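Phosphatidylethanolamine-binding protein (Plasmodium vivax, PDB 2GZQ) probably binds phosphatidylethanolamine or similar phospholipids, as a member of the family that also includes the Raf kinase inhibitor protein. Local coordinates at residues N32-V37 against D186-G191; S70-E75 against K108-V113; G96-H101 against Q176-V181; N119-L124 against V158-G163; H138-I143 against C195-K200. All blocks are in the same frame, centred on the assembly; numbering follows the deposited sequence.

Contact 1: N32-V37 against D186-G191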
# COMPACT_ATOMS: atom_id res chain seq x y z
N ASN A 32 2.30 17.47 2.98
CA ASN A 32 3.31 17.73 1.97
C ASN A 32 3.64 16.57 1.03
O ASN A 32 4.69 16.53 0.41
CB ASN A 32 4.57 18.30 2.61
CG ASN A 32 4.33 19.65 3.23
OD1 ASN A 32 3.60 20.47 2.68
ND2 ASN A 32 4.93 19.87 4.37
N VAL A 33 2.70 15.67 0.86
CA VAL A 33 2.90 14.57 -0.08
C VAL A 33 2.58 15.01 -1.50
O VAL A 33 1.65 15.78 -1.71
CB VAL A 33 2.05 13.36 0.30
CG1 VAL A 33 2.56 12.79 1.61
CG2 VAL A 33 0.58 13.73 0.43
N ASP A 34 3.38 14.53 -2.47
CA ASP A 34 3.36 14.99 -3.84
C ASP A 34 2.69 13.92 -4.70
O ASP A 34 3.38 13.14 -5.35
CB ASP A 34 4.81 15.21 -4.29
CG ASP A 34 4.93 16.00 -5.56
OD1 ASP A 34 3.93 16.59 -6.03
OD2 ASP A 34 6.05 16.06 -6.11
N LEU A 35 1.37 13.87 -4.67
CA LEU A 35 0.64 12.78 -5.31
C LEU A 35 0.36 13.13 -6.75
O LEU A 35 -0.52 13.95 -7.05
CB LEU A 35 -0.67 12.50 -4.57
CG LEU A 35 -0.49 12.09 -3.10
CD1 LEU A 35 -1.84 11.87 -2.43
CD2 LEU A 35 0.32 10.83 -3.03
N THR A 36 1.14 12.55 -7.64
CA THR A 36 1.04 12.87 -9.06
C THR A 36 0.80 11.67 -9.97
O THR A 36 0.52 11.87 -11.16
CB THR A 36 2.28 13.59 -9.56
OG1 THR A 36 3.41 12.73 -9.45
CG2 THR A 36 2.54 14.89 -8.78
N VAL A 37 0.96 10.46 -9.45
CA VAL A 37 0.86 9.26 -10.27
C VAL A 37 -0.44 8.58 -9.92
O VAL A 37 -0.64 8.19 -8.77
CB VAL A 37 2.05 8.29 -10.04
CG1 VAL A 37 1.87 7.03 -10.90
CG2 VAL A 37 3.36 8.94 -10.33
N ASP A 186 14.62 7.46 2.56
CA ASP A 186 14.73 8.59 1.61
C ASP A 186 13.98 8.31 0.31
O ASP A 186 14.41 8.70 -0.78
CB ASP A 186 16.21 8.95 1.32
CG ASP A 186 16.92 9.55 2.51
OD1 ASP A 186 16.27 10.15 3.37
OD2 ASP A 186 18.17 9.42 2.57
N MSE A 187 12.84 7.64 0.40
CA MSE A 187 12.00 7.39 -0.75
C MSE A 187 11.01 8.56 -0.91
O MSE A 187 10.84 9.34 0.00
CB MSE A 187 11.27 6.05 -0.57
CG MSE A 187 12.21 4.85 -0.54
SE MSE A 187 11.29 3.25 0.18
CE MSE A 187 12.60 1.91 -0.26
N LYS A 188 10.38 8.66 -2.07
CA LYS A 188 9.45 9.76 -2.36
C LYS A 188 8.06 9.18 -2.62
O LYS A 188 7.89 8.42 -3.58
CB LYS A 188 9.90 10.58 -3.59
CG LYS A 188 8.96 11.72 -3.90
CD LYS A 188 9.28 12.42 -5.21
CE LYS A 188 8.17 13.42 -5.55
NZ LYS A 188 8.41 14.75 -4.96
N ILE A 189 7.05 9.56 -1.84
CA ILE A 189 5.68 9.13 -2.11
C ILE A 189 5.18 9.85 -3.34
O ILE A 189 5.31 11.07 -3.46
CB ILE A 189 4.77 9.47 -0.92
CG1 ILE A 189 5.20 8.64 0.29
CG2 ILE A 189 3.32 9.20 -1.27
CD1 ILE A 189 4.68 9.16 1.60
N VAL A 190 4.59 9.11 -4.26
CA VAL A 190 4.07 9.68 -5.52
C VAL A 190 2.64 9.31 -5.90
O VAL A 190 2.07 9.93 -6.76
CB VAL A 190 5.00 9.40 -6.70
CG1 VAL A 190 6.39 10.00 -6.51
CG2 VAL A 190 5.10 7.88 -7.00
N GLY A 191 2.06 8.34 -5.20
CA GLY A 191 0.71 7.90 -5.50
C GLY A 191 0.06 7.25 -4.32
O GLY A 191 0.71 6.78 -3.40
O HOH W 1 5.71 13.04 -1.64
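Val190 O takes two backbone bonds from segment 32-37. Thr36 N donates to Val190 O at 2.9 Å, and Val37 N, the straighter donor with 162° at its hydrogen, reaches Val190 O at 3.0 Å. The two N-H groups arrive from opposite faces of the carbonyl plane, so one oxygen fixes two successive peptides of a stretch that forms no strand of its own. Weaker CA-H...O contacts lie beside them: Val190 CA faces Asp34 O, and Leu35 CA faces Val190 O. Val190 and Gly191 both pair with Leu144 of strand 138-148, a classic beta bulge, so the carbonyl that accepts both N-H groups belongs to the bulge and is turned to the loop before strand 39-42. A bridging water extends the polar grip, accepting from Asp34 N and donating to Ile189 O at 2.7 Å. The ionic part is a salt bridge in which Lys188 NZ lies 2.9 Å from Asp34 OD2 and meets its anti lone pair. The lysine chain is extended until its last torsion, where a bend (chi4 89°) swings NZ to the carboxylate. Apolar contacts flank the bulge: Leu35 CD2 meets Ile189 CG2 at 3.8 Å, while Val37 and Val190 lie side by side, their CG2 atoms 3.9 Å apart. Val33 CG1 touches the end of Ile189, which also packs on Tyr179 and Ile182 of helix 178-184.

Contact 2: S70-E75 against K108-V113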
# COMPACT_ATOMS: atom_id res chain seq x y z
N SER A 70 -0.35 5.80 -14.10
CA SER A 70 -0.46 6.78 -15.18
C SER A 70 0.87 7.11 -15.85
O SER A 70 0.88 7.63 -16.97
CB SER A 70 -1.12 8.04 -14.70
OG SER A 70 -0.40 8.61 -13.63
N GLU A 71 1.99 6.81 -15.22
CA GLU A 71 3.30 7.02 -15.84
C GLU A 71 4.30 6.05 -15.30
O GLU A 71 4.10 5.49 -14.23
CB GLU A 71 3.79 8.44 -15.65
CG GLU A 71 3.97 8.78 -14.25
CD GLU A 71 4.44 10.22 -14.03
OE1 GLU A 71 3.64 11.15 -14.24
OE2 GLU A 71 5.62 10.41 -13.66
N GLU A 72 5.33 5.79 -16.09
CA GLU A 72 6.48 5.01 -15.66
C GLU A 72 7.31 5.81 -14.66
O GLU A 72 7.27 7.03 -14.66
CB GLU A 72 7.35 4.67 -16.87
CG GLU A 72 6.70 3.69 -17.80
CD GLU A 72 7.53 3.37 -19.03
OE1 GLU A 72 8.73 3.69 -19.04
OE2 GLU A 72 6.97 2.79 -19.97
N PRO A 73 8.07 5.12 -13.81
CA PRO A 73 8.97 5.89 -12.92
C PRO A 73 10.08 6.55 -13.71
O PRO A 73 10.39 6.12 -14.81
CB PRO A 73 9.56 4.83 -12.00
CG PRO A 73 9.40 3.54 -12.76
CD PRO A 73 8.20 3.67 -13.62
N PRO A 74 10.73 7.59 -13.17
CA PRO A 74 11.89 8.19 -13.81
C PRO A 74 12.99 7.18 -14.07
O PRO A 74 13.08 6.14 -13.41
CB PRO A 74 12.34 9.23 -12.79
CG PRO A 74 11.10 9.56 -12.01
CD PRO A 74 10.38 8.26 -11.90
N GLU A 75 13.82 7.48 -15.05
CA GLU A 75 14.97 6.66 -15.36
C GLU A 75 15.82 6.41 -14.12
O GLU A 75 16.08 7.34 -13.34
CB GLU A 75 15.82 7.38 -16.40
CG GLU A 75 17.01 6.57 -16.91
CD GLU A 75 17.93 7.37 -17.82
OE1 GLU A 75 19.00 6.84 -18.19
OE2 GLU A 75 17.59 8.52 -18.17
N LYS A 108 8.85 -1.13 -12.93
CA LYS A 108 9.32 -0.24 -13.99
C LYS A 108 8.21 0.08 -15.02
O LYS A 108 8.34 1.04 -15.77
CB LYS A 108 10.49 -0.88 -14.76
CG LYS A 108 11.74 -1.06 -13.95
CD LYS A 108 12.31 0.26 -13.46
CE LYS A 108 12.84 1.12 -14.59
NZ LYS A 108 13.37 2.47 -14.21
N SER A 109 7.17 -0.75 -15.04
CA SER A 109 6.16 -0.77 -16.12
C SER A 109 4.90 -0.03 -15.69
O SER A 109 4.56 -0.03 -14.51
CB SER A 109 5.74 -2.22 -16.40
OG SER A 109 4.65 -2.27 -17.32
N LYS A 110 4.15 0.54 -16.63
CA LYS A 110 2.87 1.15 -16.29
C LYS A 110 1.82 0.13 -15.88
O LYS A 110 0.74 0.51 -15.48
CB LYS A 110 2.30 1.95 -17.45
CG LYS A 110 2.95 3.28 -17.64
CD LYS A 110 2.53 3.87 -18.94
CE LYS A 110 1.17 4.50 -18.85
NZ LYS A 110 0.93 5.37 -20.03
N GLU A 111 2.10 -1.15 -16.03
CA GLU A 111 1.12 -2.21 -15.74
C GLU A 111 1.77 -3.27 -14.86
O GLU A 111 2.91 -3.70 -15.14
CB GLU A 111 0.62 -2.86 -17.03
CG GLU A 111 -0.71 -2.35 -17.49
CD GLU A 111 -1.39 -3.34 -18.41
OE1 GLU A 111 -0.97 -3.44 -19.58
OE2 GLU A 111 -2.34 -4.02 -17.95
N LEU A 112 1.07 -3.68 -13.82
CA LEU A 112 1.50 -4.80 -12.98
C LEU A 112 0.38 -5.80 -12.96
O LEU A 112 -0.70 -5.49 -12.50
CB LEU A 112 1.82 -4.32 -11.56
CG LEU A 112 2.51 -5.32 -10.62
CD1 LEU A 112 3.91 -5.61 -11.14
CD2 LEU A 112 2.55 -4.81 -9.21
N VAL A 113 0.67 -6.99 -13.46
CA VAL A 113 -0.32 -8.05 -13.62
C VAL A 113 -0.01 -9.17 -12.64
O VAL A 113 1.10 -9.69 -12.60
CB VAL A 113 -0.33 -8.59 -15.07
CG1 VAL A 113 -1.43 -9.63 -15.24
CG2 VAL A 113 -0.49 -7.43 -16.04
O HOH W 2 2.54 8.01 -19.19
O HOH W 3 10.30 2.41 -16.91
O HOH W 4 5.15 0.58 -19.33
O HOH W 5 11.88 4.26 -16.06
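Lys108 begins the contact with its backbone: Lys108 O lies 3.4 Å from Pro73 CD and also approaches CG of Glu72. A water sits between the same carbonyl and the carboxylate, 2.6 Å from Lys108 O and 2.9 Å from Glu72 OE1. The lysine side chain starts away from segment 70-75 but doubles back through bends at chi2 (-62°) and chi3 (-68°), and its ammonium ends near Pro73 and Pro74. There NZ gives a bond to Tyr77 O and another, 3.0 Å long, to a water that reaches the carbonyl of Pro73. At Ser109 the chain makes an ST turn between strands 99-107 and 111-113, with Glu111 N donating to Ser109 OG at 3.1 Å; the turn separates the two touching lysines, and the proline-bearing loop after strand 66-69 packs on Lys108 and Lys110. The latter follows with its aliphatic part. Lys110 CG is 3.8 Å from Glu72 CG, the two side chains crossing at about a right angle. Their charged ends do not meet. Lys110 N instead donates to a water that in turn donates to Glu72 OE2, and Lys110 NZ bonds through another water to Ser70 O. Lys110 CE itself comes within 3.7 Å of Ser70 O.

Contact 3: G96-H101 against Q176-V181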
# COMPACT_ATOMS: atom_id res chain seq x y z
N GLY A 96 -2.35 -2.18 16.10
CA GLY A 96 -1.39 -2.76 15.17
C GLY A 96 -1.06 -1.92 13.94
O GLY A 96 -0.34 -2.38 13.05
N ARG A 97 -1.57 -0.68 13.92
CA ARG A 97 -1.32 0.30 12.81
C ARG A 97 0.22 0.34 12.58
O ARG A 97 0.96 0.59 13.54
CB ARG A 97 -1.78 1.74 13.25
CG ARG A 97 -1.45 2.89 12.21
CD ARG A 97 -2.09 4.16 12.62
NE ARG A 97 -3.54 4.07 12.54
CZ ARG A 97 -4.39 5.01 12.92
NH1 ARG A 97 -3.95 6.15 13.41
NH2 ARG A 97 -5.69 4.81 12.77
N ASP A 98 0.74 0.27 11.36
CA ASP A 98 0.10 -0.19 10.12
C ASP A 98 0.30 -1.69 9.98
O ASP A 98 1.42 -2.19 10.12
CB ASP A 98 0.80 0.45 8.92
CG ASP A 98 0.55 1.93 8.79
OD1 ASP A 98 -0.50 2.40 9.26
OD2 ASP A 98 1.39 2.62 8.17
N TYR A 99 -0.74 -2.44 9.67
CA TYR A 99 -0.57 -3.84 9.28
C TYR A 99 -0.19 -3.88 7.81
O TYR A 99 -0.88 -3.29 6.98
CB TYR A 99 -1.87 -4.62 9.54
CG TYR A 99 -1.75 -6.10 9.32
CD1 TYR A 99 -1.50 -6.96 10.37
CD2 TYR A 99 -1.84 -6.62 8.07
CE1 TYR A 99 -1.38 -8.33 10.15
CE2 TYR A 99 -1.70 -8.00 7.84
CZ TYR A 99 -1.49 -8.82 8.90
OH TYR A 99 -1.35 -10.18 8.65
N VAL A 100 0.91 -4.56 7.48
CA VAL A 100 1.36 -4.61 6.11
C VAL A 100 0.95 -5.91 5.40
O VAL A 100 1.41 -7.00 5.74
CB VAL A 100 2.87 -4.27 5.98
CG1 VAL A 100 3.73 -5.16 6.83
CG2 VAL A 100 3.30 -4.30 4.50
N HIS A 101 0.06 -5.75 4.43
CA HIS A 101 -0.42 -6.84 3.62
C HIS A 101 0.51 -7.25 2.50
O HIS A 101 0.47 -8.41 2.07
CB HIS A 101 -1.78 -6.44 3.04
CG HIS A 101 -2.85 -6.38 4.06
ND1 HIS A 101 -3.41 -7.50 4.60
CD2 HIS A 101 -3.42 -5.33 4.71
CE1 HIS A 101 -4.29 -7.16 5.54
NE2 HIS A 101 -4.32 -5.84 5.61
N GLN A 176 6.73 0.45 12.65
CA GLN A 176 5.55 1.23 13.04
C GLN A 176 4.65 1.54 11.84
O GLN A 176 3.51 1.09 11.82
CB GLN A 176 5.92 2.47 13.83
CG GLN A 176 6.90 2.16 14.95
CD GLN A 176 6.49 0.98 15.81
OE1 GLN A 176 5.38 0.93 16.31
NE2 GLN A 176 7.41 0.02 16.01
N SER A 177 5.14 2.28 10.85
CA SER A 177 4.29 2.74 9.77
C SER A 177 4.97 2.69 8.42
O SER A 177 6.21 2.77 8.34
CB SER A 177 3.83 4.17 10.02
OG SER A 177 4.89 5.09 9.93
N ALA A 178 4.16 2.59 7.38
CA ALA A 178 4.66 2.69 6.02
C ALA A 178 5.38 4.03 5.81
O ALA A 178 6.45 4.07 5.24
CB ALA A 178 3.54 2.56 5.05
N TYR A 179 4.78 5.11 6.28
CA TYR A 179 5.37 6.42 6.09
C TYR A 179 6.77 6.45 6.73
O TYR A 179 7.72 6.99 6.16
CB TYR A 179 4.47 7.49 6.72
CG TYR A 179 5.04 8.88 6.54
CD1 TYR A 179 5.82 9.47 7.53
CD2 TYR A 179 4.86 9.58 5.35
CE1 TYR A 179 6.38 10.71 7.34
CE2 TYR A 179 5.41 10.83 5.17
CZ TYR A 179 6.17 11.38 6.17
OH TYR A 179 6.72 12.63 6.04
N ASN A 180 6.90 5.87 7.92
CA ASN A 180 8.20 5.85 8.58
C ASN A 180 9.25 5.13 7.71
O ASN A 180 10.37 5.61 7.53
CB ASN A 180 8.11 5.25 9.97
CG ASN A 180 9.38 5.41 10.76
OD1 ASN A 180 9.99 6.48 10.75
ND2 ASN A 180 9.79 4.38 11.48
N VAL A 181 8.89 3.97 7.19
CA VAL A 181 9.78 3.23 6.32
C VAL A 181 10.18 4.01 5.08
O VAL A 181 11.35 4.07 4.72
CB VAL A 181 9.18 1.88 5.94
CG1 VAL A 181 10.01 1.19 4.87
CG2 VAL A 181 9.09 0.99 7.18
O HOH W 6 1.96 5.09 6.94
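Asp98 OD2 is gripped by the N-terminal end of helix 178-184. Ala178 N donates to Asp98 OD2 at 2.9 Å, an almost straight bond (162° at the hydrogen) that uses the anti lone pair of the carboxylate. A water stands 2.8 Å from Asp98 OD2 and accepts from Tyr179 N, so the next helical N-H is tied to the carboxylate indirectly. Asp98 CG lies anti to its own carbonyl carbon (chi1 -70°), and OD2 then reaches over the start of the helix, 3.4 Å from Ser177 CB. The backbone adds a second direct link: Asp98 N, which follows a cis peptide bond after Arg97, donates to Gln176 O at 2.9 Å, with a C=O...N angle of 170°. Ser177 is the N-cap residue, its OG accepting from Asn180 N at 2.9 Å. The loop leading into strand 99-107 is thereby joined at one aspartate to the residues opening the helix. Around this joint, Asp98 also touches Ile84 and Pro86, and Ala178 packs on Phe82 and Phe172. The first N-H groups of a helix lack acceptors within the helix itself; here Ser177 OG serves one, Asp98 OD2 another, and the water a third. A carboxylate so placed would be expected to interact favourably with the helix dipole, and the N-H of Ala178 together with the nearby helix start should tend to favour its negative form.

Contact 4: N119-L124 against V158-G163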
# COMPACT_ATOMS: atom_id res chain seq x y z
N ASN A 119 11.21 -7.61 -12.99
CA ASN A 119 11.92 -6.55 -12.28
C ASN A 119 11.67 -6.51 -10.80
O ASN A 119 12.38 -5.81 -10.07
CB ASN A 119 11.53 -5.19 -12.89
CG ASN A 119 11.85 -5.10 -14.37
OD1 ASN A 119 10.99 -4.73 -15.17
ND2 ASN A 119 13.07 -5.43 -14.73
N CYS A 120 10.61 -7.18 -10.37
CA CYS A 120 10.08 -6.95 -9.04
C CYS A 120 10.67 -7.87 -7.99
O CYS A 120 10.90 -9.05 -8.22
CB CYS A 120 8.57 -7.07 -9.07
SG CYS A 120 7.78 -5.77 -10.04
N ILE A 121 10.90 -7.33 -6.82
CA ILE A 121 11.28 -8.08 -5.64
C ILE A 121 10.08 -8.02 -4.71
O ILE A 121 9.65 -6.93 -4.30
CB ILE A 121 12.51 -7.44 -4.97
CG1 ILE A 121 13.67 -7.34 -5.94
CG2 ILE A 121 12.89 -8.26 -3.74
CD1 ILE A 121 14.93 -6.74 -5.35
N THR A 122 9.55 -9.17 -4.35
CA THR A 122 8.47 -9.24 -3.39
C THR A 122 9.03 -9.31 -1.97
O THR A 122 9.51 -10.35 -1.51
CB THR A 122 7.53 -10.40 -3.71
OG1 THR A 122 6.91 -10.15 -4.98
CG2 THR A 122 6.45 -10.55 -2.68
N LEU A 123 9.04 -8.17 -1.30
CA LEU A 123 9.62 -8.07 0.02
C LEU A 123 8.69 -8.67 1.08
O LEU A 123 9.12 -9.27 2.04
CB LEU A 123 9.91 -6.61 0.35
CG LEU A 123 10.94 -5.92 -0.53
CD1 LEU A 123 10.95 -4.41 -0.22
CD2 LEU A 123 12.30 -6.51 -0.33
N LEU A 124 7.38 -8.53 0.87
CA LEU A 124 6.37 -9.19 1.69
C LEU A 124 5.26 -9.68 0.75
O LEU A 124 4.56 -8.85 0.15
CB LEU A 124 5.78 -8.24 2.73
CG LEU A 124 6.80 -7.78 3.78
CD1 LEU A 124 6.22 -6.61 4.57
CD2 LEU A 124 7.16 -8.92 4.73
N VAL A 158 12.72 -3.50 5.98
CA VAL A 158 11.98 -4.48 5.22
C VAL A 158 12.96 -5.34 4.42
O VAL A 158 13.17 -5.14 3.21
CB VAL A 158 10.95 -3.84 4.27
CG1 VAL A 158 10.00 -4.91 3.78
CG2 VAL A 158 10.16 -2.74 4.96
N PRO A 159 13.57 -6.31 5.11
CA PRO A 159 14.61 -7.05 4.42
C PRO A 159 14.09 -7.99 3.37
O PRO A 159 12.89 -8.24 3.28
CB PRO A 159 15.30 -7.83 5.54
CG PRO A 159 14.91 -7.13 6.79
CD PRO A 159 13.48 -6.71 6.52
N LEU A 160 14.98 -8.45 2.53
CA LEU A 160 14.60 -9.48 1.58
C LEU A 160 13.90 -10.62 2.28
O LEU A 160 14.24 -11.04 3.38
CB LEU A 160 15.79 -10.01 0.82
CG LEU A 160 16.58 -8.98 0.00
CD1 LEU A 160 17.86 -9.58 -0.47
CD2 LEU A 160 15.76 -8.47 -1.14
N TYR A 161 12.86 -11.12 1.64
CA TYR A 161 11.92 -12.06 2.26
C TYR A 161 12.55 -13.45 2.44
O TYR A 161 13.16 -14.03 1.52
CB TYR A 161 10.66 -12.18 1.43
CG TYR A 161 9.57 -13.00 2.06
CD1 TYR A 161 9.18 -14.20 1.51
CD2 TYR A 161 8.86 -12.53 3.15
CE1 TYR A 161 8.13 -14.92 2.04
CE2 TYR A 161 7.84 -13.25 3.71
CZ TYR A 161 7.46 -14.45 3.14
OH TYR A 161 6.41 -15.20 3.64
N ARG A 162 12.35 -14.01 3.62
CA ARG A 162 12.82 -15.34 4.01
C ARG A 162 11.70 -16.14 4.67
O ARG A 162 11.93 -17.19 5.26
CB ARG A 162 13.97 -15.23 5.00
CG ARG A 162 15.19 -14.57 4.45
CD ARG A 162 16.30 -14.59 5.48
NE ARG A 162 16.05 -13.61 6.53
CZ ARG A 162 16.59 -13.64 7.75
NH1 ARG A 162 17.40 -14.62 8.06
NH2 ARG A 162 16.34 -12.69 8.62
N GLY A 163 10.48 -15.67 4.53
CA GLY A 163 9.35 -16.31 5.16
C GLY A 163 8.79 -15.51 6.33
O GLY A 163 9.42 -14.58 6.84
O HOH W 7 12.29 -10.13 -0.98
O HOH W 8 10.53 -9.85 4.37
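The classic beta bulge of Leu123 and Leu124, which both face Ala103, lies in strand 121-124, one of the two outer strands of the six-stranded sheet, where the chain turns a corner at Leu123. The loop 158-163 packs against it through Val158, Leu160 and Tyr161. The touching parts of the backbone run 100° apart, and side chain meets side chain through apolar atoms alone. Leu123 contributes most: its CB is 3.8 Å from Val158 CG1, the two side chains crossing at about a right angle. Leu123 CD2 meets Leu160 CD2 at 4.1 Å. Leu160 CD2 also touches Ile121 CG2, at 3.9 Å, although the CB of Leu160 starts away from the strand. Behind Val158, Phe172 of helix 171-174 provides further packing. Waters carry the polar links. One donates to Thr122 O and accepts from Tyr161 N at 2.9 Å; the other donates to Leu123 O and to Pro159 O, satisfying two carbonyls across the contact. Tyr161 CB rests 3.3 Å from Leu123 O, while the tyrosine hydroxyl bonds to Glu164. The water on Leu123 O lies at the edge of the tyrosine ring, in its plane, and Gly163 N stands 3.4 Å above the centre of one face of that ring.

Contact 5: H138-I143 against C195-K200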
# COMPACT_ATOMS: atom_id res chain seq x y z
N HIS A 138 -12.33 -0.34 7.66
CA HIS A 138 -10.88 -0.28 7.54
C HIS A 138 -10.50 0.40 6.25
O HIS A 138 -10.97 -0.00 5.18
CB HIS A 138 -10.30 -1.68 7.56
CG HIS A 138 -10.54 -2.44 8.82
ND1 HIS A 138 -9.52 -3.08 9.49
CD2 HIS A 138 -11.67 -2.72 9.51
CE1 HIS A 138 -10.01 -3.70 10.55
NE2 HIS A 138 -11.31 -3.48 10.60
N ARG A 139 -9.64 1.41 6.34
CA ARG A 139 -9.15 2.13 5.17
C ARG A 139 -7.96 1.40 4.58
O ARG A 139 -6.82 1.78 4.80
CB ARG A 139 -8.80 3.56 5.59
CG ARG A 139 -10.03 4.34 6.09
CD ARG A 139 -9.66 5.60 6.84
NE ARG A 139 -9.02 5.28 8.10
CZ ARG A 139 -8.48 6.17 8.92
NH1 ARG A 139 -8.49 7.48 8.63
NH2 ARG A 139 -7.92 5.76 10.04
N ILE A 140 -8.24 0.35 3.82
CA ILE A 140 -7.20 -0.46 3.19
C ILE A 140 -6.55 0.40 2.10
O ILE A 140 -7.22 0.88 1.19
CB ILE A 140 -7.82 -1.75 2.64
CG1 ILE A 140 -8.50 -2.57 3.74
CG2 ILE A 140 -6.76 -2.55 1.89
CD1 ILE A 140 -7.65 -2.97 4.86
N SER A 141 -5.25 0.64 2.26
CA SER A 141 -4.56 1.68 1.54
C SER A 141 -3.38 1.15 0.76
O SER A 141 -2.68 0.21 1.18
CB SER A 141 -4.06 2.72 2.54
OG SER A 141 -5.12 3.36 3.25
N PHE A 142 -3.12 1.80 -0.37
CA PHE A 142 -2.03 1.46 -1.27
C PHE A 142 -1.17 2.70 -1.43
O PHE A 142 -1.65 3.72 -1.90
CB PHE A 142 -2.58 1.03 -2.62
CG PHE A 142 -3.37 -0.25 -2.60
CD1 PHE A 142 -4.67 -0.25 -2.16
CD2 PHE A 142 -2.82 -1.44 -3.03
CE1 PHE A 142 -5.42 -1.42 -2.17
CE2 PHE A 142 -3.57 -2.62 -3.03
CZ PHE A 142 -4.85 -2.58 -2.58
N ILE A 143 0.11 2.62 -1.07
CA ILE A 143 1.02 3.74 -1.13
C ILE A 143 2.13 3.42 -2.15
O ILE A 143 2.81 2.39 -2.04
CB ILE A 143 1.68 4.00 0.23
CG1 ILE A 143 0.63 4.22 1.33
CG2 ILE A 143 2.64 5.18 0.13
CD1 ILE A 143 1.16 4.08 2.73
N CYS A 195 -9.58 2.05 -0.21
CA CYS A 195 -11.00 1.72 -0.14
C CYS A 195 -11.36 1.53 1.31
O CYS A 195 -10.49 1.57 2.18
CB CYS A 195 -11.27 0.44 -0.96
SG CYS A 195 -10.47 -1.05 -0.35
N GLN A 196 -12.66 1.37 1.57
CA GLN A 196 -13.14 1.02 2.90
C GLN A 196 -13.69 -0.40 2.90
O GLN A 196 -14.45 -0.77 2.00
CB GLN A 196 -14.24 1.99 3.30
CG GLN A 196 -13.85 3.46 3.47
CD GLN A 196 -15.08 4.33 3.72
OE1 GLN A 196 -15.49 4.50 4.85
NE2 GLN A 196 -15.67 4.87 2.66
N MSE A 197 -13.31 -1.20 3.88
CA MSE A 197 -13.75 -2.59 3.95
C MSE A 197 -14.23 -2.90 5.35
O MSE A 197 -13.63 -2.46 6.32
CB MSE A 197 -12.62 -3.55 3.62
CG MSE A 197 -12.24 -3.62 2.16
SE MSE A 197 -10.85 -4.95 1.83
CE MSE A 197 -11.94 -6.46 1.57
N ARG A 198 -15.31 -3.66 5.45
CA ARG A 198 -15.75 -4.21 6.72
C ARG A 198 -16.17 -5.66 6.52
O ARG A 198 -16.38 -6.08 5.38
CB ARG A 198 -16.89 -3.39 7.32
CG ARG A 198 -18.13 -3.28 6.45
CD ARG A 198 -19.26 -2.47 7.13
NE ARG A 198 -19.76 -3.06 8.36
CZ ARG A 198 -20.78 -3.91 8.41
NH1 ARG A 198 -21.39 -4.29 7.29
NH2 ARG A 198 -21.19 -4.39 9.57
N ARG A 199 -16.20 -6.43 7.60
CA ARG A 199 -16.78 -7.75 7.51
C ARG A 199 -18.27 -7.72 7.80
O ARG A 199 -18.72 -7.26 8.85
CB ARG A 199 -16.05 -8.76 8.40
CG ARG A 199 -16.56 -10.19 8.19
CD ARG A 199 -15.82 -11.18 9.04
NE ARG A 199 -14.44 -11.35 8.60
CZ ARG A 199 -14.03 -12.28 7.75
NH1 ARG A 199 -14.89 -13.13 7.21
NH2 ARG A 199 -12.75 -12.36 7.42
N LYS A 200 -19.04 -8.22 6.84
CA LYS A 200 -20.46 -8.47 7.04
C LYS A 200 -20.68 -9.63 8.01
O LYS A 200 -21.05 -9.42 9.17
CB LYS A 200 -21.13 -8.78 5.70
CG LYS A 200 -20.69 -7.85 4.58
CD LYS A 200 -21.43 -8.14 3.28
CE LYS A 200 -22.71 -7.32 3.17
NZ LYS A 200 -22.46 -5.85 3.33
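His138 and Met197 form an antiparallel hydrogen-bonded pair joining strands 138-148 and 188-198, neighbours in the six-stranded sheet. His138 N donates to Met197 O at 2.8 Å, nearly straight with 173° at the hydrogen, and Met197 N returns a bond of 2.9 Å to His138 O. Further on, Cys195 N donates to Ile140 O at 3.0 Å. Between these bonds the pairing is loose: the strand directions are 134° apart, and Arg139 is the centre of an inverse gamma turn, with a weak bond from Ile140 N to His138 O. CA-H...O contacts fill in, Gln196 CA facing His138 O at 3.3 Å and Arg139 CA facing Cys195 O. Ile140 lies on the same face of the sheet as Cys195 and Met197. Its CB is 4.1 Å from Cys195 SG. Ile140 CG1 is 3.9 Å from SE of Met197, a selenomethionine modelled in two conformers, so this contact holds for one of them and is less certain. The next shell fixes the polar side chains. His138 is bonded through ND1 to Asp85 and through NE2 to Thr135; His138 and Arg139 supply the HR of a GxHR sequence familiar in this protein family, near its probable ligand pocket. Arg139 makes a salt bridge to Asp87 and bonds to Glu21 O and His26. Behind the turn, Ser141 OG donates to Arg139 O at 2.8 Å from well above the carbonyl plane, 49° out of it.

How the contacts relate
From the N terminus, contact 1 opens first and ties the loop before strand 39-42 to strand 188-198, closing a long loop that contains contacts 2, 3 and 4 entirely. Contact 2 joins two surface loops and meets contact 1 where Ser70 and Glu71 pack on Val37. Contact 3 opens before contact 2 has closed, so these two cross; it joins the loop leading into strand 99-107 to the start of helix 178-184. Contact 4, wholly within contact 3, ties edge strand 121-124 to the loop before helix 171-174, touching contact 3 at Val100 with Leu124 and Val181 with Val158. Contact 5 crosses contacts 1, 3 and 4, returning the C-terminal strand to strand 138-148; Ile143 meets Ala178 of contact 3.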